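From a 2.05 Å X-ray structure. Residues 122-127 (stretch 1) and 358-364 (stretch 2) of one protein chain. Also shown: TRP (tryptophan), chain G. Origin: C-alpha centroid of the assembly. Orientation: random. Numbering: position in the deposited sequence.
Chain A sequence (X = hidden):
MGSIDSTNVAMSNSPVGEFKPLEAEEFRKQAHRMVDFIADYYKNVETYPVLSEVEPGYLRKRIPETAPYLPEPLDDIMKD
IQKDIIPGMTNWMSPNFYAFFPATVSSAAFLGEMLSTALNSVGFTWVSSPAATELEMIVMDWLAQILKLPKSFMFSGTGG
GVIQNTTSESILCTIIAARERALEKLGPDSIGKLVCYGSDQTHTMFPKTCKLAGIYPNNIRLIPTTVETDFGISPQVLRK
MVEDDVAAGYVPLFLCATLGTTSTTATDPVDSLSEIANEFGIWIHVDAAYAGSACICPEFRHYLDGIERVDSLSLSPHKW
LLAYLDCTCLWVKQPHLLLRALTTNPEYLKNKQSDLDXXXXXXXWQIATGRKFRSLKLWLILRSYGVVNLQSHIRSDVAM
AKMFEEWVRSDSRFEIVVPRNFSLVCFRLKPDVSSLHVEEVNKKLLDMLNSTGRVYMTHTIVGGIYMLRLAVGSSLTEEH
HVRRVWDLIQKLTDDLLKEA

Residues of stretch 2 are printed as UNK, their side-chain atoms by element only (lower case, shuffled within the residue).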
# COMPACT_ATOMS: atom_id res chain seq x y z
N VAL A 122 -12.01 6.67 1.20
CA VAL A 122 -11.47 5.83 0.14
C VAL A 122 -11.47 6.70 -1.10
O VAL A 122 -12.52 6.95 -1.70
CB VAL A 122 -12.31 4.56 -0.08
CG1 VAL A 122 -11.54 3.60 -0.92
CG2 VAL A 122 -12.77 3.93 1.27
N GLY A 123 -10.29 7.16 -1.51
CA GLY A 123 -10.24 8.19 -2.52
C GLY A 123 -9.96 7.68 -3.91
O GLY A 123 -9.06 8.20 -4.59
N PHE A 124 -10.72 6.68 -4.37
CA PHE A 124 -10.45 6.13 -5.70
C PHE A 124 -10.86 7.09 -6.81
O PHE A 124 -10.31 6.99 -7.91
CB PHE A 124 -11.13 4.77 -5.90
CG PHE A 124 -12.52 4.66 -5.31
CD1 PHE A 124 -13.62 5.16 -5.99
CD2 PHE A 124 -12.73 4.04 -4.10
CE1 PHE A 124 -14.89 5.04 -5.47
CE2 PHE A 124 -14.00 3.94 -3.55
CZ PHE A 124 -15.08 4.43 -4.25
N THR A 125 -11.77 8.03 -6.55
CA THR A 125 -12.18 9.00 -7.55
C THR A 125 -12.24 10.37 -6.91
O THR A 125 -12.19 10.51 -5.68
CB THR A 125 -13.55 8.64 -8.16
OG1 THR A 125 -14.56 8.65 -7.13
CG2 THR A 125 -13.48 7.26 -8.78
N TRP A 126 -12.28 11.42 -7.73
CA TRP A 126 -12.50 12.75 -7.17
C TRP A 126 -13.83 12.82 -6.42
O TRP A 126 -13.90 13.34 -5.30
CB TRP A 126 -12.45 13.80 -8.28
CG TRP A 126 -12.79 15.17 -7.79
CD1 TRP A 126 -11.92 16.11 -7.30
CD2 TRP A 126 -14.09 15.73 -7.69
NE1 TRP A 126 -12.61 17.24 -6.92
CE2 TRP A 126 -13.95 17.03 -7.14
CE3 TRP A 126 -15.37 15.27 -8.00
CZ2 TRP A 126 -15.03 17.87 -6.91
CZ3 TRP A 126 -16.46 16.11 -7.77
CH2 TRP A 126 -16.28 17.40 -7.24
N VAL A 127 -14.89 12.26 -7.01
CA VAL A 127 -16.20 12.31 -6.37
C VAL A 127 -16.18 11.54 -5.05
O VAL A 127 -16.82 11.94 -4.08
CB VAL A 127 -17.26 11.78 -7.34
CG1 VAL A 127 -16.69 10.63 -8.09
CG2 VAL A 127 -18.56 11.38 -6.59
N UNK A 358 -9.91 19.24 -14.87
CA UNK A 358 -8.91 19.81 -13.99
C UNK A 358 -8.68 18.94 -12.75
O UNK A 358 -8.02 19.38 -11.81
c UNK A 358 -10.76 21.34 -13.12
c UNK A 358 -11.05 22.69 -12.48
n UNK A 358 -11.99 24.97 -12.76
c UNK A 358 -9.31 21.23 -13.58
c UNK A 358 -11.60 23.70 -13.47
N UNK A 359 -9.18 17.71 -12.77
CA UNK A 359 -9.25 16.87 -11.58
C UNK A 359 -9.11 15.42 -12.02
O UNK A 359 -9.56 15.03 -13.10
c UNK A 359 -11.18 15.85 -10.35
c UNK A 359 -10.58 17.13 -10.83
c UNK A 359 -10.37 18.13 -9.68
N UNK A 360 -8.50 14.60 -11.16
CA UNK A 360 -8.15 13.24 -11.52
C UNK A 360 -8.88 12.24 -10.62
O UNK A 360 -9.45 12.60 -9.59
c UNK A 360 -5.89 14.10 -12.19
c UNK A 360 -6.16 12.94 -10.00
c UNK A 360 -6.62 13.01 -11.43
N UNK A 361 -8.90 10.98 -11.06
CA UNK A 361 -9.28 9.84 -10.23
C UNK A 361 -8.01 9.03 -10.02
O UNK A 361 -7.50 8.41 -10.96
c UNK A 361 -11.68 9.75 -11.10
o UNK A 361 -12.34 9.48 -12.13
c UNK A 361 -10.38 8.99 -10.88
o UNK A 361 -12.06 10.57 -10.24
N UNK A 362 -7.49 9.06 -8.79
CA UNK A 362 -6.16 8.48 -8.59
C UNK A 362 -6.16 6.97 -8.70
O UNK A 362 -5.08 6.37 -8.79
c UNK A 362 -4.48 12.57 -6.78
c UNK A 362 -5.22 11.37 -6.71
c UNK A 362 -4.77 10.21 -7.33
c UNK A 362 -2.83 11.44 -8.12
c UNK A 362 -3.29 12.61 -7.49
c UNK A 362 -3.57 10.26 -8.03
c UNK A 362 -5.57 8.92 -7.25
N UNK A 363 -7.32 6.32 -8.71
CA UNK A 363 -7.33 4.89 -8.98
C UNK A 363 -6.62 4.57 -10.29
O UNK A 363 -5.98 3.51 -10.41
c UNK A 363 -8.77 4.37 -9.03
n UNK A 363 -11.39 4.31 -12.58
c UNK A 363 -9.59 4.85 -10.23
c UNK A 363 -11.02 4.27 -10.14
c UNK A 363 -11.91 4.74 -11.27
N UNK A 364 -6.65 5.49 -11.24
CA UNK A 364 -6.04 5.30 -12.54
C UNK A 364 -4.52 5.44 -12.49
O UNK A 364 -3.85 5.13 -13.48
n UNK A 364 -8.76 7.34 -13.89
c UNK A 364 -6.60 6.32 -13.53
c UNK A 364 -8.10 6.21 -13.66
o UNK A 364 -8.66 5.13 -13.52
N TRP G . -15.82 -1.30 -3.66
CA TRP G . -15.79 0.07 -4.15
C TRP G . -16.47 0.13 -5.52
O TRP G . -17.54 -0.46 -5.69
CB TRP G . -14.34 0.58 -4.24
CG TRP G . -13.44 0.13 -3.10
CD1 TRP G . -12.20 -0.44 -3.23
CD2 TRP G . -13.71 0.20 -1.69
NE1 TRP G . -11.68 -0.72 -1.99
CE2 TRP G . -12.58 -0.33 -1.03
CE3 TRP G . -14.78 0.65 -0.93
CZ2 TRP G . -12.50 -0.43 0.35
CZ3 TRP G . -14.70 0.57 0.46
CH2 TRP G . -13.57 0.02 1.08
OXT TRP G . -15.98 0.76 -6.48

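Position 358 carries four carbons in a row ending in a nitrogen. The chain is unbranched. It stays out of reach of stretch 1, is exposed, and is poorly ordered. This is Lys-358.

Position 359 has three side-chain carbons, one carrying the other two. The branch begins at CB, and CB points toward stretch 1. One of the methyl carbons packs closely on CG of Trp-126. No polar atom is present. The residue is Val-359. CG1 of Val-359 lies 3.1 Å from CG of Trp-126, a very tight approach. Its chi1 of 138° lies between the usual wells.

Position 360 again has three carbons, branched at CB. Here CB points away, and the side chain does not reach stretch 1. The backbone makes the contact instead: O of 360 lies 3.5 Å from CB of Trp-126. The residue is Val-360, in the m rotamer.

Position 361 has two carbons, the second carrying two oxygens. This is a carboxylate on a short stem. One oxygen accepts a hydrogen bond from the backbone N of Trp-126. The residue is Asp-361. OD1 of Asp-361 lies 2.7 Å from N of Trp-126. The same OD1 lies 3.1 Å from CA of Thr-125. The N-H...O angle of 162° is nearly straight, which suits a strong bond.

Position 362 has one carbon followed by a ring of six carbons. The ring leads away from stretch 1. CB of 362 stays 4.4 Å from O of Gly-123. This is Phe-362, which is buried.

Position 363 has four carbons in a row ending in a nitrogen. CB points toward stretch 1 and lies 3.9 Å from CB of Phe-124, but the end of the chain leads away. The residue is Lys-363. Its CE lies 3.9 Å from CG2 of Thr-125.

Position 364 has two carbons, the second carrying one oxygen and one nitrogen. It does not touch stretch 1. This is Asn-364. Its OD1 accepts a hydrogen bond from NZ of Lys-363, at 3.0 Å.

Two hydrogen bonds link the stretches. Trp-126 N donates to Asp-361 OD1, while Lys-363 N donates to Phe-124 O at 3.2 Å. Each satisfies a backbone polar group of stretch 1. Val-359 adds apolar packing against the Trp-126 side chain. The Phe-124 ring leads away from stretch 2, and its CE2 lies 3.4 Å from CB of the bound tryptophan. Its backbone O thus serves the contact while its ring meets the ligand.

Stretch 2 358-364: KVVDFKN
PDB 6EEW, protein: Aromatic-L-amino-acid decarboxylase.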